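Local structure of substrate-binding protein (Synechococcus sp., 6WPN) at residues V186-V189 with E195-E198; S206-R211 with K389-I394; A226-L231 with T397-A402. The protein probably binds sugars, perhaps oligosaccharides, in the periplasm and presents them to a membrane transporter. All coordinates share one frame; numbering follows the deposited sequence.

Contact 1: V186-V189 with E195-E198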
loop_
_atom_site.group_PDB
_atom_site.type_symbol
_atom_site.label_atom_id
_atom_site.label_comp_id
_atom_site.label_asym_id
_atom_site.label_seq_id
_atom_site.Cartn_x
_atom_site.Cartn_y
_atom_site.Cartn_z
ATOM N N VAL A 186 5.274 11.470 -7.207
ATOM C CA VAL A 186 5.155 10.985 -5.837
ATOM C C VAL A 186 4.553 12.107 -5.003
ATOM O O VAL A 186 5.133 13.194 -4.901
ATOM C CB VAL A 186 6.505 10.523 -5.269
ATOM C CG1 VAL A 186 6.340 10.053 -3.835
ATOM C CG2 VAL A 186 7.089 9.416 -6.135
ATOM N N THR A 187 3.388 11.846 -4.418
ATOM C CA THR A 187 2.663 12.879 -3.701
ATOM C C THR A 187 3.309 13.163 -2.348
ATOM O O THR A 187 3.886 12.278 -1.706
ATOM C CB THR A 187 1.198 12.482 -3.505
ATOM O OG1 THR A 187 0.483 13.577 -2.921
ATOM C CG2 THR A 187 1.078 11.260 -2.592
ATOM N N VAL A 188 3.219 14.421 -1.927
ATOM C CA VAL A 188 3.671 14.850 -0.612
ATOM C C VAL A 188 2.511 15.457 0.184
ATOM O O VAL A 188 2.715 16.209 1.133
ATOM C CB VAL A 188 4.885 15.799 -0.741
ATOM C CG1 VAL A 188 4.495 17.117 -1.363
ATOM C CG2 VAL A 188 5.608 16.004 0.588
ATOM N N VAL A 189 1.282 15.120 -0.202
ATOM C CA VAL A 189 0.082 15.484 0.548
ATOM C C VAL A 189 0.105 14.645 1.820
ATOM O O VAL A 189 0.111 13.407 1.737
ATOM C CB VAL A 189 -1.192 15.264 -0.281
ATOM C CG1 VAL A 189 -2.433 15.399 0.590
ATOM C CG2 VAL A 189 -1.240 16.257 -1.430
ATOM N N GLU A 195 3.978 6.386 -0.371
ATOM C CA GLU A 195 5.097 6.029 -1.236
ATOM C C GLU A 195 6.313 6.891 -0.942
ATOM O O GLU A 195 7.450 6.414 -0.991
ATOM C CB GLU A 195 4.697 6.155 -2.707
ATOM C CG GLU A 195 5.758 5.621 -3.665
ATOM C CD GLU A 195 5.446 5.912 -5.120
ATOM O OE1 GLU A 195 4.316 6.372 -5.411
ATOM O OE2 GLU A 195 6.344 5.697 -5.969
ATOM N N LEU A 196 6.094 8.167 -0.627
ATOM C CA LEU A 196 7.213 9.042 -0.308
ATOM C C LEU A 196 7.918 8.582 0.959
ATOM O O LEU A 196 9.141 8.421 0.980
ATOM C CB LEU A 196 6.715 10.477 -0.152
ATOM C CG LEU A 196 7.768 11.568 -0.008
ATOM C CD1 LEU A 196 8.605 11.696 -1.249
ATOM C CD2 LEU A 196 7.066 12.863 0.295
ATOM N N LEU A 197 7.150 8.321 2.017
ATOM C CA LEU A 197 7.737 7.793 3.243
ATOM C C LEU A 197 8.411 6.454 2.992
ATOM O O LEU A 197 9.448 6.150 3.591
ATOM C CB LEU A 197 6.666 7.658 4.324
ATOM C CG LEU A 197 7.195 7.423 5.737
ATOM C CD1 LEU A 197 7.995 8.634 6.199
ATOM C CD2 LEU A 197 6.057 7.135 6.692
ATOM N N GLU A 198 7.823 5.626 2.128
ATOM C CA GLU A 198 8.456 4.359 1.783
ATOM C C GLU A 198 9.764 4.573 1.029
ATOM O O GLU A 198 10.718 3.805 1.209
ATOM C CB GLU A 198 7.493 3.494 0.970
ATOM C CG GLU A 198 6.293 2.989 1.765
ATOM C CD GLU A 198 5.141 2.545 0.878
ATOM O OE1 GLU A 198 5.225 2.751 -0.349
ATOM O OE2 GLU A 198 4.162 1.976 1.407
#
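Val186 straddles the first turn of helix 195-202 with its two methyls, each meeting a different residue. CG1 reaches past the side of Leu196, coming 3.7 Å from its CB, while CG2 meets the carboxylate of Glu195, 3.8 Å from OE2, with the two side chains running roughly perpendicular. The split follows from the torsion: with CG1 anti to the backbone N (chi1 179°), CG2 is turned to the N side of the residue, where the extended Glu195 chain passes. Further along, Val188 lies alongside Leu196 and points the same way, so that its CG2 sits close, at 3.5 Å, to Leu196 CD2. The Leu196 side chain is therefore gripped at both branches, CD1 by Val186 and CD2 by Val188. Residues Thr187 to Val189 form an ST turn, Thr187 OG1 accepting from Val189 N (3.2 Å, 168°) while it also bonds to Gln244 O. An alanine at Val186 would keep only CB, and is likely to open a gap against Leu196 CB and CD1 and remove the packing that lies against the Glu195 carboxylate. Beyond the branch tips of Leu196 lie Trp228 of helix 219-233 and Leu399 of helix 388-403.

Contact 2: S206-R211 with K389-I394; sequences SLLDAR and KRLQSI
Leu208 and Leu391 meet with no flat group between them, for the touching surfaces on both segments are purely aliphatic; the side chain of Trp420, on helix 409-427, touches both leucines. The two leucine side chains reach for each other tip to tip, Leu208 CD2 standing 3.7 Å from Leu391 CD2. That same methyl of Leu391 also takes the approach of Leu207, whose CB is 4.0 Å away. Seen from Leu391 CD2, these two partners lie about 78° apart, so one methyl fits into the corner that consecutive loop residues make. Leu391 gets there because its CG is anti to the backbone N (chi1 176°), which throws the branch out from helix 388-403 toward the loop.

The footprint is small, 114 Å² over the two sides, and the backbones stay well apart, with 8.6 Å between Leu207 CA and Leu391 CA. Leu391 and Leu207 are buried, whereas Leu208 keeps some exposure and also leans on Thr385. Leu207 also touches Leu197 and Val201 of helix 195-202, and its backbone is hydrogen-bonded to Ala215. On the helix, Gln392 faces another direction, its NE2 bonded to Pro190 O. The arrangement is ordinary leucine packing between a loop and a helix, here joining the loop between helices 195-202 and 219-233 to helix 388-403, within one lobe of what is probably the two-lobed solute-binding protein fold.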
loop_
_atom_site.group_PDB
_atom_site.type_symbol
_atom_site.label_atom_id
_atom_site.label_comp_id
_atom_site.label_asym_id
_atom_site.label_seq_id
_atom_site.Cartn_x
_atom_site.Cartn_y
_atom_site.Cartn_z
ATOM N N SER A 206 16.404 5.799 8.567
ATOM C CA SER A 206 15.788 5.243 9.764
ATOM C C SER A 206 14.831 6.283 10.332
ATOM O O SER A 206 15.242 7.409 10.631
ATOM C CB SER A 206 16.850 4.859 10.793
ATOM O OG SER A 206 16.252 4.387 11.987
ATOM N N LEU A 207 13.559 5.912 10.476
ATOM C CA LEU A 207 12.548 6.879 10.892
ATOM C C LEU A 207 12.463 7.015 12.412
ATOM O O LEU A 207 12.578 8.126 12.941
ATOM C CB LEU A 207 11.178 6.488 10.321
ATOM C CG LEU A 207 11.021 6.446 8.799
ATOM C CD1 LEU A 207 9.617 5.993 8.425
ATOM C CD2 LEU A 207 11.343 7.792 8.164
ATOM N N LEU A 208 12.277 5.902 13.123
ATOM C CA LEU A 208 12.100 5.907 14.568
ATOM C C LEU A 208 13.082 4.948 15.221
ATOM O O LEU A 208 13.432 3.911 14.652
ATOM C CB LEU A 208 10.675 5.492 14.962
ATOM C CG LEU A 208 9.498 6.244 14.341
ATOM C CD1 LEU A 208 8.181 5.649 14.816
ATOM C CD2 LEU A 208 9.576 7.722 14.682
ATOM N N ASP A 209 13.534 5.307 16.420
ATOM C CA ASP A 209 14.327 4.391 17.223
ATOM C C ASP A 209 13.431 3.647 18.209
ATOM O O ASP A 209 12.206 3.812 18.229
ATOM C CB ASP A 209 15.426 5.151 17.970
ATOM C CG ASP A 209 14.874 6.227 18.910
ATOM O OD1 ASP A 209 13.646 6.288 19.136
ATOM O OD2 ASP A 209 15.682 7.018 19.433
ATOM N N ALA A 210 14.048 2.819 19.048
ATOM C CA ALA A 210 13.368 2.289 20.218
ATOM C C ALA A 210 13.308 3.421 21.237
ATOM O O ALA A 210 14.362 3.910 21.655
ATOM C CB ALA A 210 14.093 1.067 20.772
ATOM N N ARG A 211 12.084 3.826 21.612
ATOM C CA ARG A 211 11.702 4.971 22.450
ATOM C C ARG A 211 10.795 5.876 21.629
ATOM O O ARG A 211 10.260 6.864 22.142
ATOM C CB ARG A 211 12.885 5.794 22.976
ATOM C CG ARG A 211 13.551 5.259 24.238
ATOM C CD ARG A 211 14.453 6.320 24.857
ATOM N NE ARG A 211 13.756 7.204 25.788
ATOM C CZ ARG A 211 14.003 8.505 25.904
ATOM N NH1 ARG A 211 13.325 9.238 26.778
ATOM N NH2 ARG A 211 14.920 9.079 25.135
ATOM N N LYS A 389 1.372 7.706 11.039
ATOM C CA LYS A 389 0.715 8.693 10.193
ATOM C C LYS A 389 0.907 10.109 10.717
ATOM O O LYS A 389 0.959 11.055 9.923
ATOM C CB LYS A 389 -0.769 8.358 10.045
ATOM C CG LYS A 389 -1.024 7.197 9.086
ATOM C CD LYS A 389 -0.567 7.545 7.669
ATOM C CE LYS A 389 -0.683 6.361 6.719
ATOM N NZ LYS A 389 0.271 5.268 7.064
ATOM N N ARG A 390 1.020 10.276 12.036
ATOM C CA ARG A 390 1.434 11.566 12.577
ATOM C C ARG A 390 2.830 11.922 12.081
ATOM O O ARG A 390 3.091 13.064 11.685
ATOM C CB ARG A 390 1.431 11.511 14.105
ATOM C CG ARG A 390 1.861 12.796 14.799
ATOM C CD ARG A 390 0.795 13.870 14.706
ATOM N NE ARG A 390 -0.415 13.423 15.397
ATOM C CZ ARG A 390 -1.533 14.132 15.506
ATOM N NH1 ARG A 390 -1.610 15.343 14.969
ATOM N NH2 ARG A 390 -2.573 13.629 16.161
ATOM N N LEU A 391 3.736 10.941 12.091
ATOM C CA LEU A 391 5.092 11.147 11.595
ATOM C C LEU A 391 5.095 11.462 10.104
ATOM O O LEU A 391 5.801 12.373 9.658
ATOM C CB LEU A 391 5.932 9.904 11.884
ATOM C CG LEU A 391 7.364 9.884 11.355
ATOM C CD1 LEU A 391 8.206 10.897 12.112
ATOM C CD2 LEU A 391 7.961 8.487 11.455
ATOM N N GLN A 392 4.313 10.719 9.319
ATOM C CA GLN A 392 4.227 10.996 7.889
ATOM C C GLN A 392 3.756 12.419 7.630
ATOM O O GLN A 392 4.303 13.116 6.766
ATOM C CB GLN A 392 3.282 10.004 7.217
ATOM C CG GLN A 392 2.969 10.356 5.772
ATOM C CD GLN A 392 1.990 9.389 5.137
ATOM O OE1 GLN A 392 2.194 8.178 5.160
ATOM N NE2 GLN A 392 0.918 9.924 4.571
ATOM N N SER A 393 2.736 12.864 8.364
ATOM C CA SER A 393 2.199 14.203 8.149
ATOM C C SER A 393 3.241 15.272 8.455
ATOM O O SER A 393 3.368 16.253 7.714
ATOM C CB SER A 393 0.946 14.403 8.998
ATOM O OG SER A 393 0.393 15.685 8.771
ATOM N N ILE A 394 3.985 15.108 9.551
ATOM C CA ILE A 394 5.005 16.089 9.913
ATOM C C ILE A 394 6.093 16.144 8.848
ATOM O O ILE A 394 6.545 17.225 8.453
ATOM C CB ILE A 394 5.579 15.778 11.308
ATOM C CG1 ILE A 394 4.513 15.996 12.388
ATOM C CG2 ILE A 394 6.808 16.625 11.591
ATOM C CD1 ILE A 394 5.012 15.762 13.780
#

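Contact 3: A226-L231 with T397-A402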
loop_
_atom_site.group_PDB
_atom_site.type_symbol
_atom_site.label_atom_id
_atom_site.label_comp_id
_atom_site.label_asym_id
_atom_site.label_seq_id
_atom_site.Cartn_x
_atom_site.Cartn_y
_atom_site.Cartn_z
ATOM N N ALA A 226 16.955 16.288 0.729
ATOM C CA ALA A 226 17.540 17.037 -0.378
ATOM C C ALA A 226 17.168 16.418 -1.719
ATOM O O ALA A 226 16.975 17.134 -2.709
ATOM C CB ALA A 226 19.057 17.105 -0.221
ATOM N N PHE A 227 17.078 15.088 -1.771
ATOM C CA PHE A 227 16.699 14.406 -3.002
ATOM C C PHE A 227 15.374 14.936 -3.534
ATOM O O PHE A 227 15.282 15.377 -4.686
ATOM C CB PHE A 227 16.619 12.897 -2.744
ATOM C CG PHE A 227 16.199 12.080 -3.942
ATOM C CD1 PHE A 227 14.864 11.767 -4.150
ATOM C CD2 PHE A 227 17.143 11.601 -4.841
ATOM C CE1 PHE A 227 14.472 11.008 -5.240
ATOM C CE2 PHE A 227 16.762 10.835 -5.933
ATOM C CZ PHE A 227 15.422 10.538 -6.135
ATOM N N TRP A 228 14.342 14.927 -2.691
ATOM C CA TRP A 228 13.013 15.331 -3.134
ATOM C C TRP A 228 12.908 16.840 -3.292
ATOM O O TRP A 228 12.228 17.328 -4.202
ATOM C CB TRP A 228 11.971 14.803 -2.155
ATOM C CG TRP A 228 11.866 13.320 -2.230
ATOM C CD1 TRP A 228 12.296 12.415 -1.307
ATOM C CD2 TRP A 228 11.317 12.564 -3.309
ATOM N NE1 TRP A 228 12.038 11.136 -1.741
ATOM C CE2 TRP A 228 11.436 11.202 -2.968
ATOM C CE3 TRP A 228 10.732 12.906 -4.534
ATOM C CZ2 TRP A 228 10.986 10.185 -3.803
ATOM C CZ3 TRP A 228 10.290 11.895 -5.360
ATOM C CH2 TRP A 228 10.417 10.553 -4.992
ATOM N N THR A 229 13.578 17.600 -2.424
ATOM C CA THR A 229 13.568 19.052 -2.560
ATOM C C THR A 229 14.171 19.474 -3.895
ATOM O O THR A 229 13.576 20.264 -4.638
ATOM C CB THR A 229 14.338 19.691 -1.404
ATOM O OG1 THR A 229 13.710 19.348 -0.164
ATOM C CG2 THR A 229 14.362 21.209 -1.556
ATOM N N ASP A 230 15.343 18.927 -4.227
ATOM C CA ASP A 230 16.032 19.314 -5.455
ATOM C C ASP A 230 15.253 18.886 -6.696
ATOM O O ASP A 230 15.218 19.615 -7.693
ATOM C CB ASP A 230 17.438 18.713 -5.473
ATOM C CG ASP A 230 18.332 19.279 -4.382
ATOM O OD1 ASP A 230 18.074 20.411 -3.915
ATOM O OD2 ASP A 230 19.302 18.590 -3.993
ATOM N N LEU A 231 14.621 17.714 -6.660
ATOM C CA LEU A 231 13.809 17.291 -7.796
ATOM C C LEU A 231 12.692 18.292 -8.067
ATOM O O LEU A 231 12.468 18.699 -9.212
ATOM C CB LEU A 231 13.233 15.896 -7.548
ATOM C CG LEU A 231 14.147 14.688 -7.763
ATOM C CD1 LEU A 231 13.365 13.404 -7.571
ATOM C CD2 LEU A 231 14.780 14.715 -9.134
ATOM N N THR A 397 4.746 17.683 5.538
ATOM C CA THR A 397 4.521 19.121 5.671
ATOM C C THR A 397 5.828 19.897 5.594
ATOM O O THR A 397 5.913 20.917 4.899
ATOM C CB THR A 397 3.800 19.431 6.982
ATOM O OG1 THR A 397 2.491 18.846 6.961
ATOM C CG2 THR A 397 3.686 20.937 7.185
ATOM N N GLN A 398 6.849 19.453 6.329
ATOM C CA GLN A 398 8.130 20.155 6.308
ATOM C C GLN A 398 8.811 20.018 4.950
ATOM O O GLN A 398 9.380 20.986 4.434
ATOM C CB GLN A 398 9.040 19.636 7.424
ATOM C CG GLN A 398 8.542 19.945 8.830
ATOM C CD GLN A 398 8.148 21.403 9.010
ATOM O OE1 GLN A 398 8.854 22.313 8.571
ATOM N NE2 GLN A 398 7.018 21.630 9.670
ATOM N N LEU A 399 8.758 18.827 4.353
ATOM C CA LEU A 399 9.333 18.657 3.024
ATOM C C LEU A 399 8.637 19.570 2.026
ATOM O O LEU A 399 9.282 20.151 1.145
ATOM C CB LEU A 399 9.223 17.197 2.586
ATOM C CG LEU A 399 9.750 16.860 1.188
ATOM C CD1 LEU A 399 11.215 17.232 1.063
ATOM C CD2 LEU A 399 9.556 15.390 0.882
ATOM N N GLN A 400 7.330 19.757 2.198
ATOM C CA GLN A 400 6.570 20.629 1.315
ATOM C C GLN A 400 7.050 22.071 1.407
ATOM O O GLN A 400 7.156 22.763 0.388
ATOM C CB GLN A 400 5.092 20.518 1.669
ATOM C CG GLN A 400 4.142 21.091 0.661
ATOM C CD GLN A 400 2.714 20.679 0.959
ATOM O OE1 GLN A 400 2.458 19.540 1.358
ATOM N NE2 GLN A 400 1.776 21.605 0.770
ATOM N N ARG A 401 7.361 22.538 2.618
ATOM C CA ARG A 401 7.900 23.884 2.776
ATOM C C ARG A 401 9.247 24.035 2.082
ATOM O O ARG A 401 9.566 25.115 1.574
ATOM C CB ARG A 401 8.042 24.229 4.258
ATOM C CG ARG A 401 6.742 24.231 5.035
ATOM C CD ARG A 401 7.025 24.466 6.500
ATOM N NE ARG A 401 7.481 25.826 6.741
ATOM C CZ ARG A 401 8.080 26.224 7.858
ATOM N NH1 ARG A 401 8.313 25.352 8.827
ATOM N NH2 ARG A 401 8.447 27.492 8.004
ATOM N N ALA A 402 10.054 22.976 2.065
ATOM C CA ALA A 402 11.359 23.059 1.425
ATOM C C ALA A 402 11.252 22.992 -0.092
ATOM O O ALA A 402 12.033 23.645 -0.793
ATOM C CB ALA A 402 12.271 21.945 1.937
#
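Thr229 slides past Leu399 in the opposite direction, its OG1 lying 3.5 Å from Leu399 CD1. The same oxygen stands 3.6 Å from Ala402 CB, while Thr229 CG2 rests against the backbone of Ala402, 3.5 Å from its O. Thr229 thus covers both residues that helix 388-403 offers here. Its hydroxyl has OG1 beside the backbone N and anti to the carbonyl carbon (chi1 -61°), which brings it back to its own helix, where it is bonded to Phe225 O; a further, weak bond goes to Ser409 OG. The buried oxygen is therefore satisfied although its neighbours across the interface are carbons.

Leu399 fills the next position, with CD2 coming within 3.9 Å of Trp228 CB. It meets the tryptophan at the base of the side chain, and the indole leads away from residues 397-402. One face of that indole is taken by Phe227, whose CD1 sits 3.6 Å above the plane, over its centre.

The backbones come nearest where Thr229 meets Ala402, with 6.1 Å between their CA atoms; Ala402 O is also bonded to Arg233 NH2. The short helical segments pack with axes 9.4 Å apart and a crossing angle of -41°, their N-to-C directions broadly alike. Helix 195-202 packs against both of them, and helix 409-427 packs against helix 388-403 at Gln398.

In the fold
Contact 1 lies about 14 Å from contact 2 and about 11 Å from contact 3, centre to centre, and touches both. Leu197 CD1 meets Leu207 CD1 at 3.8 Å, linking contacts 1 and 2; Leu196 CD2 meets Leu399 CD2 at 3.6 Å, linking contacts 1 and 3. Contacts 2 and 3, about 17 Å apart between centres, share no direct touch but use successive parts of helix 388-403. Along the chain contact 1 closes first; contacts 2 and 3 then interleave, since 206-211 and 226-231 both precede 389-394 and 397-402. One late helix thus binds together the earlier 186-231 region, consistent with a C-terminal helical layer completing one lobe of a solute-binding protein.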